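Local coordinates for monovalent Na+/H+ antiporter subunit A (Dietzia sp. DQ12-45-1b, PDB 7D3U), which probably works as a membrane-embedded subunit of the Mrp complex, a bacterial sodium/proton antiporter that exchanges monovalent cations for protons, at residues B[118-130]-B[171-184]. Numbering follows the deposited sequence.
Sequences LVLADDVVVLFVA and AALMVVRTGTTVLS. With LMT (dodecyl-beta-D-maltoside), chain C; LMT (dodecyl-beta-D-maltoside), chain D.
The D123 carboxylate lies beside T181, with a different group over each face at OD1. On one face V125 N donates to OD1 at 3.1 Å, from 74° out of the plane; on the other stands the carbonyl oxygen of T181, a second acceptor, not hydrogen-bonded to OD1. With CG anti to its own N (chi1 -176°), the D123 side chain folds back to cap the helix it precedes. Its OD2 has a weak bond to E64 N. Replaced by alanine, this aspartate would probably leave V125 N without its side-chain acceptor and the first turn of helix 124-142 less firmly fixed. The neighbouring D122 carboxylate is divided differently: OD1 takes the S184 hydroxyl and, weakly, S184 N at 3.1 Å, whereas OD2 forms a salt bridge to R66. D122 O receives L183 N, tying the two turns together through the backbone; the modelled lengths of this bond and of the hydroxyl bond are too short to be trusted. Next to these turns V124 is a knob among A171, M174, V175 and L183. Its CG2, anti to the backbone N, reaches A171 CB at 3.6 Å and M174 CE at 3.8 Å. F389 and P384 of neighbouring subunit D pack against V125 and F128. The arrangement joins an aspartate N-cap on helix 124-142 to an antiparallel helix pair, the axes of 124-130 and 171-178 lying 10.6 Å apart at 173°, within the antiporter-type helical bundle related to complex I.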
loop_
_atom_site.group_PDB
_atom_site.type_symbol
_atom_site.label_atom_id
_atom_site.label_comp_id
_atom_site.label_asym_id
_atom_site.label_seq_id
_atom_site.Cartn_x
_atom_site.Cartn_y
_atom_site.Cartn_z
ATOM N N LEU B 118 28.795 -7.972 -27.195
ATOM C CA LEU B 118 28.390 -6.702 -27.789
ATOM C C LEU B 118 28.814 -6.610 -29.247
ATOM O O LEU B 118 28.022 -6.203 -30.103
ATOM C CB LEU B 118 28.967 -5.541 -26.984
ATOM C CG LEU B 118 28.795 -4.141 -27.566
ATOM C CD1 LEU B 118 27.342 -3.864 -27.878
ATOM C CD2 LEU B 118 29.321 -3.122 -26.590
ATOM N N VAL B 119 30.058 -6.982 -29.555
ATOM C CA VAL B 119 30.512 -6.882 -30.939
ATOM C C VAL B 119 29.917 -7.998 -31.786
ATOM O O VAL B 119 29.723 -7.831 -32.996
ATOM C CB VAL B 119 32.049 -6.878 -31.005
ATOM C CG1 VAL B 119 32.596 -5.593 -30.414
ATOM C CG2 VAL B 119 32.611 -8.071 -30.275
ATOM N N LEU B 120 29.624 -9.145 -31.185
ATOM C CA LEU B 120 28.952 -10.250 -31.869
ATOM C C LEU B 120 27.445 -10.188 -31.669
ATOM O O LEU B 120 26.830 -11.152 -31.223
ATOM C CB LEU B 120 29.503 -11.581 -31.381
ATOM C CG LEU B 120 30.934 -11.913 -31.782
ATOM C CD1 LEU B 120 31.280 -13.316 -31.344
ATOM C CD2 LEU B 120 31.083 -11.767 -33.276
ATOM N N ALA B 121 26.823 -9.060 -31.992
ATOM C CA ALA B 121 25.401 -8.864 -31.754
ATOM C C ALA B 121 24.720 -8.486 -33.058
ATOM O O ALA B 121 24.961 -7.401 -33.597
ATOM C CB ALA B 121 25.163 -7.790 -30.694
ATOM N N ASP B 122 23.872 -9.381 -33.563
ATOM C CA ASP B 122 23.036 -9.077 -34.713
ATOM C C ASP B 122 21.621 -8.683 -34.322
ATOM O O ASP B 122 20.893 -8.137 -35.156
ATOM C CB ASP B 122 22.975 -10.276 -35.664
ATOM C CG ASP B 122 22.649 -9.871 -37.084
ATOM O OD1 ASP B 122 22.827 -8.681 -37.416
ATOM O OD2 ASP B 122 22.217 -10.740 -37.868
ATOM N N ASP B 123 21.217 -8.963 -33.090
ATOM C CA ASP B 123 19.960 -8.471 -32.554
ATOM C C ASP B 123 20.221 -7.214 -31.741
ATOM O O ASP B 123 21.205 -7.133 -31.003
ATOM C CB ASP B 123 19.290 -9.536 -31.686
ATOM C CG ASP B 123 17.932 -9.105 -31.185
ATOM O OD1 ASP B 123 17.503 -7.986 -31.529
ATOM O OD2 ASP B 123 17.291 -9.885 -30.451
ATOM N N VAL B 124 19.341 -6.224 -31.888
ATOM C CA VAL B 124 19.564 -4.961 -31.196
ATOM C C VAL B 124 19.317 -5.115 -29.698
ATOM O O VAL B 124 19.967 -4.448 -28.879
ATOM C CB VAL B 124 18.690 -3.856 -31.820
ATOM C CG1 VAL B 124 17.219 -4.085 -31.515
ATOM C CG2 VAL B 124 19.145 -2.488 -31.349
ATOM N N VAL B 125 18.414 -6.017 -29.310
ATOM C CA VAL B 125 18.120 -6.197 -27.894
ATOM C C VAL B 125 19.280 -6.884 -27.188
ATOM O O VAL B 125 19.671 -6.489 -26.085
ATOM C CB VAL B 125 16.802 -6.970 -27.718
ATOM C CG1 VAL B 125 16.690 -7.511 -26.304
ATOM C CG2 VAL B 125 15.627 -6.065 -28.039
ATOM N N VAL B 126 19.867 -7.908 -27.813
ATOM C CA VAL B 126 21.039 -8.531 -27.207
ATOM C C VAL B 126 22.224 -7.577 -27.244
ATOM O O VAL B 126 23.112 -7.641 -26.384
ATOM C CB VAL B 126 21.362 -9.874 -27.888
ATOM C CG1 VAL B 126 21.992 -9.659 -29.247
ATOM C CG2 VAL B 126 22.276 -10.695 -27.009
ATOM N N LEU B 127 22.250 -6.659 -28.212
ATOM C CA LEU B 127 23.275 -5.622 -28.219
ATOM C C LEU B 127 23.150 -4.734 -26.990
ATOM O O LEU B 127 24.144 -4.446 -26.313
ATOM C CB LEU B 127 23.172 -4.794 -29.498
ATOM C CG LEU B 127 24.290 -3.787 -29.749
ATOM C CD1 LEU B 127 24.554 -3.648 -31.234
ATOM C CD2 LEU B 127 23.925 -2.448 -29.148
ATOM N N PHE B 128 21.927 -4.303 -26.673
ATOM C CA PHE B 128 21.710 -3.519 -25.460
ATOM C C PHE B 128 22.026 -4.333 -24.208
ATOM O O PHE B 128 22.543 -3.796 -23.215
ATOM C CB PHE B 128 20.268 -3.018 -25.424
ATOM C CG PHE B 128 19.823 -2.558 -24.073
ATOM C CD1 PHE B 128 20.283 -1.367 -23.548
ATOM C CD2 PHE B 128 18.952 -3.325 -23.320
ATOM C CE1 PHE B 128 19.873 -0.943 -22.305
ATOM C CE2 PHE B 128 18.544 -2.906 -22.073
ATOM C CZ PHE B 128 19.009 -1.716 -21.564
ATOM N N VAL B 129 21.719 -5.631 -24.239
ATOM C CA VAL B 129 22.004 -6.498 -23.099
ATOM C C VAL B 129 23.499 -6.535 -22.824
ATOM O O VAL B 129 23.944 -6.351 -21.687
ATOM C CB VAL B 129 21.443 -7.910 -23.339
ATOM C CG1 VAL B 129 21.993 -8.876 -22.309
ATOM C CG2 VAL B 129 19.933 -7.895 -23.281
ATOM N N ALA B 130 24.298 -6.765 -23.865
ATOM C CA ALA B 130 25.743 -6.774 -23.684
ATOM C C ALA B 130 26.273 -5.392 -23.327
ATOM O O ALA B 130 27.252 -5.281 -22.583
ATOM C CB ALA B 130 26.424 -7.302 -24.942
ATOM N N ALA B 171 16.638 1.365 -29.679
ATOM C CA ALA B 171 16.292 -0.008 -30.025
ATOM C C ALA B 171 14.785 -0.197 -30.092
ATOM O O ALA B 171 14.271 -0.808 -31.033
ATOM C CB ALA B 171 16.904 -0.973 -29.013
ATOM N N ALA B 172 14.059 0.323 -29.103
ATOM C CA ALA B 172 12.609 0.178 -29.103
ATOM C C ALA B 172 11.979 0.923 -30.271
ATOM O O ALA B 172 11.017 0.438 -30.877
ATOM C CB ALA B 172 12.035 0.668 -27.777
ATOM N N LEU B 173 12.511 2.100 -30.611
ATOM C CA LEU B 173 11.993 2.840 -31.755
ATOM C C LEU B 173 12.223 2.077 -33.050
ATOM O O LEU B 173 11.319 1.973 -33.889
ATOM C CB LEU B 173 12.645 4.218 -31.824
ATOM C CG LEU B 173 12.055 5.280 -30.901
ATOM C CD1 LEU B 173 12.965 6.490 -30.832
ATOM C CD2 LEU B 173 10.672 5.673 -31.375
ATOM N N MET B 174 13.424 1.526 -33.229
ATOM C CA MET B 174 13.708 0.768 -34.440
ATOM C C MET B 174 12.915 -0.531 -34.489
ATOM O O MET B 174 12.634 -1.043 -35.577
ATOM C CB MET B 174 15.206 0.486 -34.536
ATOM C CG MET B 174 16.044 1.726 -34.771
ATOM S SD MET B 174 17.804 1.362 -34.870
ATOM C CE MET B 174 18.077 0.592 -33.279
ATOM N N VAL B 175 12.546 -1.075 -33.330
ATOM C CA VAL B 175 11.752 -2.300 -33.312
ATOM C C VAL B 175 10.303 -2.004 -33.674
ATOM O O VAL B 175 9.685 -2.731 -34.461
ATOM C CB VAL B 175 11.865 -2.989 -31.941
ATOM C CG1 VAL B 175 10.740 -3.991 -31.757
ATOM C CG2 VAL B 175 13.214 -3.668 -31.804
ATOM N N VAL B 176 9.734 -0.935 -33.113
ATOM C CA VAL B 176 8.337 -0.629 -33.404
ATOM C C VAL B 176 8.183 -0.069 -34.811
ATOM O O VAL B 176 7.118 -0.206 -35.424
ATOM C CB VAL B 176 7.753 0.329 -32.352
ATOM C CG1 VAL B 176 7.871 -0.274 -30.966
ATOM C CG2 VAL B 176 8.439 1.678 -32.414
ATOM N N ARG B 177 9.223 0.566 -35.353
ATOM C CA ARG B 177 9.119 1.108 -36.703
ATOM C C ARG B 177 9.343 0.028 -37.755
ATOM O O ARG B 177 8.461 -0.249 -38.573
ATOM C CB ARG B 177 10.115 2.253 -36.893
ATOM C CG ARG B 177 10.073 2.856 -38.282
ATOM C CD ARG B 177 8.990 3.914 -38.378
ATOM N NE ARG B 177 8.939 4.531 -39.698
ATOM C CZ ARG B 177 8.564 5.786 -39.919
ATOM N NH1 ARG B 177 8.210 6.562 -38.904
ATOM N NH2 ARG B 177 8.542 6.265 -41.154
ATOM N N THR B 178 10.522 -0.590 -37.750
ATOM C CA THR B 178 10.862 -1.589 -38.755
ATOM C C THR B 178 10.233 -2.950 -38.488
ATOM O O THR B 178 10.404 -3.860 -39.305
ATOM C CB THR B 178 12.380 -1.743 -38.852
ATOM O OG1 THR B 178 12.835 -2.635 -37.828
ATOM C CG2 THR B 178 13.064 -0.396 -38.690
ATOM N N GLY B 179 9.522 -3.115 -37.375
ATOM C CA GLY B 179 8.804 -4.341 -37.100
ATOM C C GLY B 179 9.654 -5.560 -36.818
ATOM O O GLY B 179 9.094 -6.634 -36.574
ATOM N N THR B 180 10.979 -5.441 -36.842
ATOM C CA THR B 180 11.859 -6.577 -36.621
ATOM C C THR B 180 13.027 -6.154 -35.745
ATOM O O THR B 180 13.430 -4.988 -35.743
ATOM C CB THR B 180 12.392 -7.151 -37.938
ATOM O OG1 THR B 180 13.385 -8.145 -37.659
ATOM C CG2 THR B 180 13.009 -6.049 -38.784
ATOM N N THR B 181 13.569 -7.114 -35.001
ATOM C CA THR B 181 14.729 -6.880 -34.147
ATOM C C THR B 181 15.897 -7.669 -34.730
ATOM O O THR B 181 16.237 -8.756 -34.262
ATOM C CB THR B 181 14.437 -7.297 -32.704
ATOM O OG1 THR B 181 14.088 -8.686 -32.673
ATOM C CG2 THR B 181 13.276 -6.496 -32.145
ATOM N N VAL B 182 16.526 -7.095 -35.755
ATOM C CA VAL B 182 17.726 -7.642 -36.383
ATOM C C VAL B 182 18.566 -6.461 -36.843
ATOM O O VAL B 182 18.102 -5.630 -37.630
ATOM C CB VAL B 182 17.414 -8.571 -37.575
ATOM C CG1 VAL B 182 18.676 -9.280 -38.023
ATOM C CG2 VAL B 182 16.344 -9.596 -37.242
ATOM N N LEU B 183 19.808 -6.374 -36.365
ATOM C CA LEU B 183 20.643 -5.234 -36.728
ATOM C C LEU B 183 20.984 -5.248 -38.213
ATOM O O LEU B 183 21.104 -4.189 -38.836
ATOM C CB LEU B 183 21.915 -5.221 -35.884
ATOM C CG LEU B 183 22.384 -3.847 -35.410
ATOM C CD1 LEU B 183 21.199 -2.999 -35.000
ATOM C CD2 LEU B 183 23.358 -3.994 -34.259
ATOM N N SER B 184 21.138 -6.436 -38.798
ATOM C CA SER B 184 21.436 -6.519 -40.222
ATOM C C SER B 184 20.237 -6.159 -41.087
ATOM O O SER B 184 20.414 -5.842 -42.267
ATOM C CB SER B 184 21.931 -7.920 -40.580
ATOM O OG SER B 184 22.954 -8.340 -39.694
HETATM C C1B LMT C . 6.943 7.998 -34.168
HETATM C C2B LMT C . 5.414 7.852 -34.182
HETATM C C3B LMT C . 4.990 6.611 -33.377
HETATM C C4B LMT C . 5.872 5.399 -33.753
HETATM C C5B LMT C . 7.338 5.780 -33.482
HETATM C C6B LMT C . 8.211 5.349 -34.655
HETATM O O1B LMT C . 7.247 9.321 -33.883
HETATM O O2B LMT C . 4.904 8.989 -33.618
HETATM O O3B LMT C . 3.653 6.349 -33.521
HETATM O "O4'" LMT C . 5.538 4.302 -32.997
HETATM O O5B LMT C . 7.507 7.151 -33.215
HETATM O O6B LMT C . 7.432 5.066 -35.746
HETATM C "C1'" LMT C . 9.251 12.183 -32.417
HETATM C "C2'" LMT C . 9.421 12.215 -33.956
HETATM C "C3'" LMT C . 8.493 11.187 -34.658
HETATM C "C4'" LMT C . 8.572 9.757 -34.080
HETATM C "C5'" LMT C . 9.239 9.790 -32.680
HETATM C "C6'" LMT C . 10.726 9.494 -32.620
HETATM O "O1'" LMT C . 10.414 12.526 -31.786
HETATM O "O2'" LMT C . 9.087 13.471 -34.393
HETATM O "O3'" LMT C . 8.769 11.145 -35.995
HETATM O "O5'" LMT C . 8.850 10.910 -31.906
HETATM O "O6'" LMT C . 10.945 8.945 -31.391
HETATM C C1 LMT C . 10.304 12.651 -30.387
HETATM C C2 LMT C . 11.353 11.732 -29.840
HETATM C C3 LMT C . 11.200 11.305 -28.418
HETATM C C4 LMT C . 11.516 9.835 -28.360
HETATM C C5 LMT C . 11.742 9.400 -26.954
HETATM C C6 LMT C . 12.920 10.077 -26.339
HETATM C C7 LMT C . 13.292 9.376 -25.066
HETATM C C8 LMT C . 14.610 9.880 -24.598
HETATM C C9 LMT C . 15.174 9.120 -23.445
HETATM C C10 LMT C . 16.248 9.967 -22.828
HETATM C C11 LMT C . 16.908 9.261 -21.688
HETATM C C12 LMT C . 17.929 10.117 -21.018
HETATM C C1B LMT D . 13.156 -22.476 -22.825
HETATM C C2B LMT D . 11.633 -22.647 -23.053
HETATM C C3B LMT D . 10.784 -21.868 -22.018
HETATM C C4B LMT D . 11.594 -21.395 -20.779
HETATM C C5B LMT D . 12.695 -22.424 -20.440
HETATM C C6B LMT D . 12.090 -23.646 -19.746
HETATM O O1B LMT D . 13.560 -21.181 -23.199
HETATM O O2B LMT D . 11.351 -22.211 -24.320
HETATM O O3B LMT D . 9.657 -22.570 -21.667
HETATM O "O4'" LMT D . 12.161 -20.156 -20.998
HETATM O O5B LMT D . 13.546 -22.810 -21.514
HETATM O O6B LMT D . 12.740 -23.886 -18.562
HETATM C "C1'" LMT D . 17.317 -21.512 -25.044
HETATM C "C2'" LMT D . 17.150 -22.117 -23.629
HETATM C "C3'" LMT D . 15.925 -21.527 -22.872
HETATM C "C4'" LMT D . 14.832 -20.980 -23.811
HETATM C "C5'" LMT D . 14.928 -21.783 -25.135
HETATM C "C6'" LMT D . 13.792 -21.554 -26.099
HETATM O "O1'" LMT D . 17.716 -20.208 -24.953
HETATM O "O2'" LMT D . 17.026 -23.490 -23.727
HETATM O "O3'" LMT D . 16.325 -20.539 -22.019
HETATM O "O5'" LMT D . 16.123 -21.521 -25.832
HETATM O "O6'" LMT D . 13.020 -20.566 -25.548
HETATM C C1 LMT D . 19.084 -20.034 -24.678
HETATM C C2 LMT D . 19.151 -18.792 -23.843
HETATM C C3 LMT D . 19.809 -17.613 -24.474
HETATM C C4 LMT D . 20.690 -16.976 -23.434
HETATM C C5 LMT D . 19.969 -15.861 -22.763
HETATM C C6 LMT D . 20.899 -14.798 -22.285
HETATM C C7 LMT D . 21.662 -14.232 -23.444
HETATM C C8 LMT D . 22.399 -13.026 -22.986
HETATM C C9 LMT D . 23.483 -12.583 -23.909
HETATM C C10 LMT D . 24.335 -11.610 -23.148
HETATM C C11 LMT D . 25.636 -11.368 -23.838
HETATM C C12 LMT D . 25.433 -10.842 -25.215
#